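Local coordinates for protein esterase (Uncultured bacterium, PDB 5EGN) that hydrolyses carboxylic esters and degrades N-acyl homoserine lactones, the signals of bacterial quorum sensing, as a member of the alpha/beta hydrolase superfamily, at residues E70-V75 / G96-Q101; A87-N92 / I111-L116; Q101-H106 / S200-P205. The protein carries 2 engineered substitutions. All blocks are in the same frame, centred on the assembly; numbering follows the deposited sequence.

Contact 1: E70-V75 / G96-Q101; sequences EHADDV and GMIAMQ
Ala72 and Ile98 mark the point where helix 68-81 crosses helix 94-105, the short axes of the two segments passing 8.7 Å apart at a signed angle of -78°, and the CA atoms of these two residues lie 5.4 Å from each other. Both helices cover the same face of the central sheet of an alpha/beta hydrolase fold, and helix 94-105 begins at the probable nucleophile elbow, whose GxSxG pattern (Gly91, Ser93, Gly95) runs from the strand end into the helix.

Ile98 is the hub of the interface, and its two branches serve different partners. The ethyl branch reaches His71: CD1 of Ile98 approaches CB of His71 to 3.6 Å and lies oblique to the imidazole ring, touching its root at CG. The CG2 methyl, anti to the backbone N of Ile98, meets CG2 of Val75 at 3.7 Å and the CA of Ala72 at 3.9 Å. Ala72 thus meets this methyl most closely with its CA, while its CB also takes part, 4.1 Å from the carbonyl O of Ile98.

All the touching residues are buried. The His71 ring meets that of His53, while Leu25 of strand 21-25 touches both Val75 and Ile98, tying the crossing to the sheet beneath. Gln101 contributes only its aliphatic part, because its amide turns away, accepting a hydrogen bond at OE1 from Trp193 NE1 and giving a weak one from NE2 to Asp105. Its CG methylene rests 4.4 Å from the CB of Ala72.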
loop_
_atom_site.group_PDB
_atom_site.type_symbol
_atom_site.label_atom_id
_atom_site.label_comp_id
_atom_site.label_asym_id
_atom_site.label_seq_id
_atom_site.Cartn_x
_atom_site.Cartn_y
_atom_site.Cartn_z
ATOM N N GLU A 70 18.398 -14.136 -10.421
ATOM C CA GLU A 70 18.049 -13.000 -11.269
ATOM C C GLU A 70 17.282 -11.930 -10.486
ATOM O O GLU A 70 17.510 -10.729 -10.669
ATOM C CB GLU A 70 17.242 -13.475 -12.480
ATOM C CG GLU A 70 18.109 -14.121 -13.561
ATOM C CD GLU A 70 17.304 -14.915 -14.571
ATOM O OE1 GLU A 70 16.563 -15.830 -14.152
ATOM O OE2 GLU A 70 17.422 -14.633 -15.784
ATOM N N HIS A 71 16.375 -12.374 -9.618
ATOM C CA HIS A 71 15.682 -11.479 -8.694
ATOM C C HIS A 71 16.685 -10.719 -7.830
ATOM O O HIS A 71 16.594 -9.492 -7.659
ATOM C CB HIS A 71 14.719 -12.264 -7.799
ATOM C CG HIS A 71 13.414 -12.599 -8.449
ATOM N ND1 HIS A 71 12.525 -11.635 -8.874
ATOM C CD2 HIS A 71 12.833 -13.792 -8.724
ATOM C CE1 HIS A 71 11.459 -12.219 -9.392
ATOM N NE2 HIS A 71 11.623 -13.528 -9.315
ATOM N N ALA A 72 17.641 -11.467 -7.287
ATOM C CA ALA A 72 18.696 -10.898 -6.461
ATOM C C ALA A 72 19.486 -9.849 -7.234
ATOM O O ALA A 72 19.856 -8.813 -6.683
ATOM C CB ALA A 72 19.618 -11.992 -5.950
ATOM N N ASP A 73 19.733 -10.115 -8.513
ATOM C CA ASP A 73 20.450 -9.161 -9.353
ATOM C C ASP A 73 19.611 -7.903 -9.577
ATOM O O ASP A 73 20.153 -6.801 -9.641
ATOM C CB ASP A 73 20.841 -9.792 -10.690
ATOM C CG ASP A 73 21.839 -8.945 -11.468
ATOM O OD1 ASP A 73 22.380 -7.977 -10.894
ATOM O OD2 ASP A 73 22.091 -9.253 -12.654
ATOM N N ASP A 74 18.294 -8.067 -9.693
ATOM C CA ASP A 74 17.400 -6.909 -9.766
ATOM C C ASP A 74 17.551 -6.043 -8.512
ATOM O O ASP A 74 17.688 -4.809 -8.595
ATOM C CB ASP A 74 15.943 -7.352 -9.938
ATOM C CG ASP A 74 15.691 -8.038 -11.271
ATOM O OD1 ASP A 74 16.475 -7.815 -12.215
ATOM O OD2 ASP A 74 14.699 -8.791 -11.376
ATOM N N VAL A 75 17.536 -6.697 -7.352
ATOM C CA VAL A 75 17.752 -6.000 -6.084
ATOM C C VAL A 75 19.089 -5.254 -6.069
ATOM O O VAL A 75 19.156 -4.094 -5.651
ATOM C CB VAL A 75 17.707 -6.969 -4.882
ATOM C CG1 VAL A 75 17.948 -6.213 -3.583
ATOM C CG2 VAL A 75 16.376 -7.700 -4.835
ATOM N N GLY A 96 12.288 -13.800 1.024
ATOM C CA GLY A 96 13.273 -14.424 1.888
ATOM C C GLY A 96 14.278 -15.213 1.072
ATOM O O GLY A 96 15.479 -15.189 1.355
ATOM N N MET A 97 13.780 -15.910 0.055
ATOM C CA MET A 97 14.635 -16.624 -0.886
ATOM C C MET A 97 15.618 -15.669 -1.548
ATOM O O MET A 97 16.817 -15.943 -1.622
ATOM C CB MET A 97 13.800 -17.324 -1.959
ATOM C CG MET A 97 12.767 -18.293 -1.430
ATOM S SD MET A 97 11.928 -19.162 -2.767
ATOM C CE MET A 97 10.730 -20.111 -1.839
ATOM N N ILE A 98 15.091 -14.547 -2.028
ATOM C CA ILE A 98 15.890 -13.526 -2.698
ATOM C C ILE A 98 16.969 -12.978 -1.770
ATOM O O ILE A 98 18.120 -12.806 -2.175
ATOM C CB ILE A 98 15.002 -12.370 -3.204
ATOM C CG1 ILE A 98 14.024 -12.879 -4.264
ATOM C CG2 ILE A 98 15.852 -11.251 -3.776
ATOM C CD1 ILE A 98 12.954 -11.880 -4.640
ATOM N N ALA A 99 16.594 -12.720 -0.521
ATOM C CA ALA A 99 17.537 -12.222 0.475
ATOM C C ALA A 99 18.652 -13.231 0.756
ATOM O O ALA A 99 19.821 -12.859 0.870
ATOM C CB ALA A 99 16.806 -11.871 1.763
ATOM N N MET A 100 18.288 -14.506 0.869
ATOM C CA MET A 100 19.269 -15.558 1.135
ATOM C C MET A 100 20.248 -15.715 -0.030
ATOM O O MET A 100 21.468 -15.789 0.169
ATOM C CB MET A 100 18.565 -16.886 1.426
ATOM C CG MET A 100 17.916 -16.945 2.805
ATOM S SD MET A 100 17.247 -18.562 3.250
ATOM C CE MET A 100 15.733 -18.587 2.293
ATOM N N GLN A 101 19.704 -15.759 -1.243
ATOM C CA GLN A 101 20.517 -15.797 -2.452
ATOM C C GLN A 101 21.449 -14.591 -2.498
ATOM O O GLN A 101 22.592 -14.686 -2.947
ATOM C CB GLN A 101 19.627 -15.827 -3.695
ATOM C CG GLN A 101 20.346 -16.263 -4.952
ATOM C CD GLN A 101 20.851 -17.685 -4.856
ATOM O OE1 GLN A 101 20.078 -18.615 -4.630
ATOM N NE2 GLN A 101 22.156 -17.861 -5.012
#

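Contact 2: A87-N92 / I111-L116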
loop_
_atom_site.group_PDB
_atom_site.type_symbol
_atom_site.label_atom_id
_atom_site.label_comp_id
_atom_site.label_asym_id
_atom_site.label_seq_id
_atom_site.Cartn_x
_atom_site.Cartn_y
_atom_site.Cartn_z
ATOM N N ALA A 87 22.727 -3.242 3.223
ATOM C CA ALA A 87 21.349 -2.985 3.622
ATOM C C ALA A 87 20.782 -4.054 4.552
ATOM O O ALA A 87 21.280 -5.180 4.613
ATOM C CB ALA A 87 20.469 -2.852 2.389
ATOM N N VAL A 88 19.743 -3.669 5.286
ATOM C CA VAL A 88 18.930 -4.597 6.058
ATOM C C VAL A 88 17.887 -5.203 5.131
ATOM O O VAL A 88 17.143 -4.476 4.479
ATOM C CB VAL A 88 18.229 -3.899 7.237
ATOM C CG1 VAL A 88 17.102 -4.770 7.783
ATOM C CG2 VAL A 88 19.234 -3.541 8.324
ATOM N N PHE A 89 17.829 -6.527 5.057
ATOM C CA PHE A 89 16.907 -7.161 4.125
ATOM C C PHE A 89 15.753 -7.870 4.819
ATOM O O PHE A 89 15.950 -8.781 5.625
ATOM C CB PHE A 89 17.655 -8.141 3.219
ATOM C CG PHE A 89 18.609 -7.473 2.272
ATOM C CD1 PHE A 89 18.145 -6.869 1.115
ATOM C CD2 PHE A 89 19.966 -7.437 2.543
ATOM C CE1 PHE A 89 19.017 -6.248 0.242
ATOM C CE2 PHE A 89 20.843 -6.817 1.675
ATOM C CZ PHE A 89 20.367 -6.223 0.523
ATOM N N VAL A 90 14.544 -7.430 4.490
ATOM C CA VAL A 90 13.326 -8.025 5.012
ATOM C C VAL A 90 12.595 -8.764 3.897
ATOM O O VAL A 90 11.993 -8.146 3.019
ATOM C CB VAL A 90 12.402 -6.961 5.627
ATOM C CG1 VAL A 90 11.198 -7.615 6.278
ATOM C CG2 VAL A 90 13.168 -6.127 6.641
ATOM N N GLY A 91 12.658 -10.089 3.931
ATOM C CA GLY A 91 12.085 -10.900 2.874
ATOM C C GLY A 91 10.907 -11.746 3.310
ATOM O O GLY A 91 10.951 -12.411 4.343
ATOM N N ASN A 92 9.848 -11.719 2.505
ATOM C CA ASN A 92 8.644 -12.494 2.766
ATOM C C ASN A 92 8.448 -13.572 1.704
ATOM O O ASN A 92 8.388 -13.267 0.514
ATOM C CB ASN A 92 7.428 -11.570 2.822
ATOM C CG ASN A 92 6.195 -12.259 3.363
ATOM O OD1 ASN A 92 5.071 -11.845 3.090
ATOM N ND2 ASN A 92 6.398 -13.315 4.141
ATOM N N ILE A 111 23.798 -6.089 5.762
ATOM C CA ILE A 111 23.924 -5.754 7.175
ATOM C C ILE A 111 23.328 -6.886 8.000
ATOM O O ILE A 111 23.944 -7.374 8.947
ATOM C CB ILE A 111 23.223 -4.434 7.529
ATOM C CG1 ILE A 111 23.869 -3.272 6.776
ATOM C CG2 ILE A 111 23.292 -4.185 9.028
ATOM C CD1 ILE A 111 23.236 -1.933 7.066
ATOM N N GLY A 112 22.124 -7.305 7.624
ATOM C CA GLY A 112 21.473 -8.429 8.267
ATOM C C GLY A 112 20.164 -8.774 7.591
ATOM O O GLY A 112 19.733 -8.085 6.666
ATOM N N ASN A 113 19.522 -9.839 8.056
ATOM C CA ASN A 113 18.298 -10.309 7.425
ATOM C C ASN A 113 17.152 -10.539 8.400
ATOM O O ASN A 113 17.348 -11.066 9.496
ATOM C CB ASN A 113 18.567 -11.608 6.661
ATOM C CG ASN A 113 19.772 -11.510 5.752
ATOM O OD1 ASN A 113 19.730 -10.847 4.716
ATOM N ND2 ASN A 113 20.854 -12.180 6.131
ATOM N N LEU A 114 15.954 -10.131 7.995
ATOM C CA LEU A 114 14.738 -10.600 8.643
ATOM C C LEU A 114 13.984 -11.464 7.641
ATOM O O LEU A 114 13.386 -10.956 6.694
ATOM C CB LEU A 114 13.865 -9.438 9.134
ATOM C CG LEU A 114 12.785 -9.795 10.170
ATOM C CD1 LEU A 114 12.396 -8.582 10.998
ATOM C CD2 LEU A 114 11.543 -10.402 9.528
ATOM N N ILE A 115 14.028 -12.776 7.851
ATOM C CA ILE A 115 13.336 -13.720 6.985
ATOM C C ILE A 115 11.945 -14.018 7.531
ATOM O O ILE A 115 11.810 -14.631 8.590
ATOM C CB ILE A 115 14.121 -15.037 6.848
ATOM C CG1 ILE A 115 15.589 -14.751 6.550
ATOM C CG2 ILE A 115 13.532 -15.895 5.742
ATOM C CD1 ILE A 115 15.816 -14.215 5.160
ATOM N N LEU A 116 10.914 -13.580 6.815
ATOM C CA LEU A 116 9.541 -13.809 7.254
ATOM C C LEU A 116 8.834 -14.867 6.418
ATOM O O LEU A 116 8.620 -14.680 5.220
ATOM C CB LEU A 116 8.732 -12.513 7.210
ATOM C CG LEU A 116 7.280 -12.691 7.662
ATOM C CD1 LEU A 116 7.210 -12.846 9.172
ATOM C CD2 LEU A 116 6.403 -11.543 7.191
#
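Phe89 and Gly91 of strand 87-92 bind the neighbouring strand through both their backbone N and O atoms, in the regular pattern of a parallel pair. Phe89 N donates to Gly112 O at 2.9 Å and Phe89 O accepts from Leu114 N at 2.7 Å; Gly91 repeats this with Leu114 O and Leu116 N. At the start of the ladder the bonding departs from the pattern, for Ala87 O takes the amide of Ile111, which sits above the carbonyl plane, rather than that of Gly112, although the pairing of residues keeps in step.

The far end closes with a side chain. CG of Asn92 is anti to the backbone N (chi1 -168°), and ND2 reaches Leu116 O at 2.8 Å. The acceptor lies in the amide plane of Asn92, whereas the nitrogen stands 54° out of the carbonyl plane of Leu116. CD2 of Leu116 runs beside this amide, 3.5 Å from the same ND2.

Side chains alternate between the faces. Val90 and Leu114 share one, where CG2 of Val90 lies 4.2 Å from CB of Leu114, and Phe252 and Leu256 of helix 249-257 cover both. On the other, Phe89 and Asn113 lie side by side with ring and amide planes 25° apart, OD1 of Asn113 being 3.7 Å from CB of Phe89. That oxygen accepts from Asn103 ND2 on helix 94-105, the helix that links the two strands in a beta-alpha-beta crossover.

Farther out, Gln245 NE2 donates to OD1 of Asn92, and ND2 makes a weak bond to His242 O. The buried amide of Asn92 therefore has partners at both its oxygen and its nitrogen, which fixes its rotation and ties the strand end just before Ser93 of the probable nucleophile elbow to the His242 loop.

Contact 3: Q101-H106 / S200-P205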
loop_
_atom_site.group_PDB
_atom_site.type_symbol
_atom_site.label_atom_id
_atom_site.label_comp_id
_atom_site.label_asym_id
_atom_site.label_seq_id
_atom_site.Cartn_x
_atom_site.Cartn_y
_atom_site.Cartn_z
ATOM N N GLN A 101 19.704 -15.759 -1.243
ATOM C CA GLN A 101 20.517 -15.797 -2.452
ATOM C C GLN A 101 21.449 -14.591 -2.498
ATOM O O GLN A 101 22.592 -14.686 -2.947
ATOM C CB GLN A 101 19.627 -15.827 -3.695
ATOM C CG GLN A 101 20.346 -16.263 -4.952
ATOM C CD GLN A 101 20.851 -17.685 -4.856
ATOM O OE1 GLN A 101 20.078 -18.615 -4.630
ATOM N NE2 GLN A 101 22.156 -17.861 -5.012
ATOM N N LEU A 102 20.947 -13.455 -2.022
ATOM C CA LEU A 102 21.730 -12.228 -1.972
ATOM C C LEU A 102 22.878 -12.361 -0.975
ATOM O O LEU A 102 23.963 -11.829 -1.200
ATOM C CB LEU A 102 20.834 -11.041 -1.609
ATOM C CG LEU A 102 21.364 -9.628 -1.865
ATOM C CD1 LEU A 102 20.210 -8.692 -2.170
ATOM C CD2 LEU A 102 22.156 -9.112 -0.677
ATOM N N ASN A 103 22.635 -13.067 0.125
ATOM C CA ASN A 103 23.693 -13.356 1.089
ATOM C C ASN A 103 24.741 -14.286 0.494
ATOM O O ASN A 103 25.923 -14.209 0.832
ATOM C CB ASN A 103 23.114 -13.975 2.363
ATOM C CG ASN A 103 22.709 -12.934 3.384
ATOM O OD1 ASN A 103 23.390 -12.738 4.391
ATOM N ND2 ASN A 103 21.597 -12.255 3.129
ATOM N N LEU A 104 24.296 -15.167 -0.397
ATOM C CA LEU A 104 25.196 -16.104 -1.061
ATOM C C LEU A 104 26.098 -15.421 -2.090
ATOM O O LEU A 104 27.313 -15.627 -2.089
ATOM C CB LEU A 104 24.393 -17.220 -1.734
ATOM C CG LEU A 104 24.327 -18.548 -0.978
ATOM C CD1 LEU A 104 24.032 -18.311 0.487
ATOM C CD2 LEU A 104 23.284 -19.474 -1.587
ATOM N N ASP A 105 25.505 -14.610 -2.960
ATOM C CA ASP A 105 26.244 -14.008 -4.068
ATOM C C ASP A 105 26.821 -12.632 -3.744
ATOM O O ASP A 105 27.836 -12.233 -4.315
ATOM C CB ASP A 105 25.346 -13.900 -5.302
ATOM C CG ASP A 105 24.885 -15.250 -5.807
ATOM O OD1 ASP A 105 25.578 -16.254 -5.539
ATOM O OD2 ASP A 105 23.832 -15.309 -6.476
ATOM N N HIS A 106 26.176 -11.903 -2.839
ATOM C CA HIS A 106 26.653 -10.571 -2.473
ATOM C C HIS A 106 26.675 -10.356 -0.962
ATOM O O HIS A 106 25.923 -9.531 -0.444
ATOM C CB HIS A 106 25.785 -9.495 -3.132
ATOM C CG HIS A 106 25.646 -9.653 -4.614
ATOM N ND1 HIS A 106 24.772 -10.551 -5.188
ATOM C CD2 HIS A 106 26.272 -9.029 -5.640
ATOM C CE1 HIS A 106 24.864 -10.474 -6.502
ATOM N NE2 HIS A 106 25.767 -9.559 -6.804
ATOM N N SER A 200 24.556 -22.992 5.660
ATOM C CA SER A 200 25.549 -22.759 6.703
ATOM C C SER A 200 26.643 -21.795 6.255
ATOM O O SER A 200 27.490 -21.395 7.055
ATOM C CB SER A 200 26.167 -24.084 7.155
ATOM O OG SER A 200 26.681 -24.815 6.058
ATOM N N SER A 201 26.623 -21.429 4.977
ATOM C CA SER A 201 27.546 -20.428 4.454
ATOM C C SER A 201 27.010 -19.020 4.702
ATOM O O SER A 201 27.761 -18.048 4.673
ATOM C CB SER A 201 27.798 -20.647 2.960
ATOM O OG SER A 201 26.595 -20.568 2.217
ATOM N N ILE A 202 25.706 -18.915 4.942
ATOM C CA ILE A 202 25.106 -17.653 5.361
ATOM C C ILE A 202 25.512 -17.356 6.794
ATOM O O ILE A 202 25.136 -18.085 7.704
ATOM C CB ILE A 202 23.568 -17.685 5.272
ATOM C CG1 ILE A 202 23.119 -18.022 3.852
ATOM C CG2 ILE A 202 22.975 -16.362 5.742
ATOM C CD1 ILE A 202 21.617 -18.098 3.687
ATOM N N GLN A 203 26.276 -16.291 7.004
ATOM C CA GLN A 203 26.800 -16.014 8.338
ATOM C C GLN A 203 26.283 -14.711 8.931
ATOM O O GLN A 203 26.413 -14.469 10.128
ATOM C CB GLN A 203 28.326 -15.995 8.295
ATOM C CG GLN A 203 28.947 -17.284 7.774
ATOM C CD GLN A 203 29.060 -18.336 8.852
ATOM O OE1 GLN A 203 29.094 -18.020 10.043
ATOM N NE2 GLN A 203 29.137 -19.594 8.442
ATOM N N ALA A 204 25.696 -13.879 8.080
ATOM C CA ALA A 204 25.177 -12.580 8.496
ATOM C C ALA A 204 24.086 -12.741 9.553
ATOM O O ALA A 204 23.423 -13.781 9.606
ATOM C CB ALA A 204 24.646 -11.815 7.295
ATOM N N PRO A 205 23.911 -11.722 10.411
ATOM C CA PRO A 205 22.852 -11.735 11.426
ATOM C C PRO A 205 21.474 -11.975 10.814
ATOM O O PRO A 205 21.010 -11.175 10.005
ATOM C CB PRO A 205 22.940 -10.338 12.039
ATOM C CG PRO A 205 24.353 -9.937 11.846
ATOM C CD PRO A 205 24.762 -10.523 10.525
#
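Ser201 and Ile202 meet Leu104 where the loop before strand 206-211 runs past the last turn of helix 94-105. Ser201, in a short 3-10 segment, is exposed to solvent. Its OG lies 3.8 Å from CD1 of Leu104, but its polar partner is the carbonyl of Arg198, three residues back in the chain.

Ile202 follows and is buried, with its two branches divided between two helix residues. CG1 packs against CD1 of Leu104 at 3.5 Å, the two side chains crossing at about a right angle, and Ile229 touches Ile202 from another loop. The other branch, CG2, anti to the backbone N, faces Asn103 and comes within 3.9 Å of its OD1; these side chains too cross at about a right angle.

Ala204 completes the contact with its CB, 3.3 Å from OD1 of Asn103. Methyl groups of both Ile202 and Ala204 thus border this oxygen. ND2 of Asn103 is taken up by Ala99 O, one turn back along the helix, and by Asn113 on strand 110-116.

The chain then enters strand 206-211. In the alpha/beta hydrolase fold a helical cap is commonly inserted after the sixth strand, and this loop, following the run of helices between residues 122 and 185, is consistent with the return from such a cap to the core sheet, laid against the helix behind the nucleophile elbow.

The three contacts adjoin one another around the strand-helix-strand unit 87-116, their centres about 11 Å apart in every pairing; contacts 1 and 3 use helix 94-105, and contact 2 is the strand pair it joins. Contacts 1 and 3 share Gln101, and CG1 of Val75 in contact 1 touches CD1 of Leu102 in contact 3 at 3.6 Å. Phe89 of contact 2 packs against both helices, its CE1 4.0 Å from Val75 CG1 and its CE2 3.5 Å from Leu102 CD2. Contacts 2 and 3 also meet through the backbone, where Asn113 N and Pro205 O, 2.8 Å apart, probably hydrogen-bond. The probable nucleophile elbow around Ser93 joins strand 87-92 to helix 94-105.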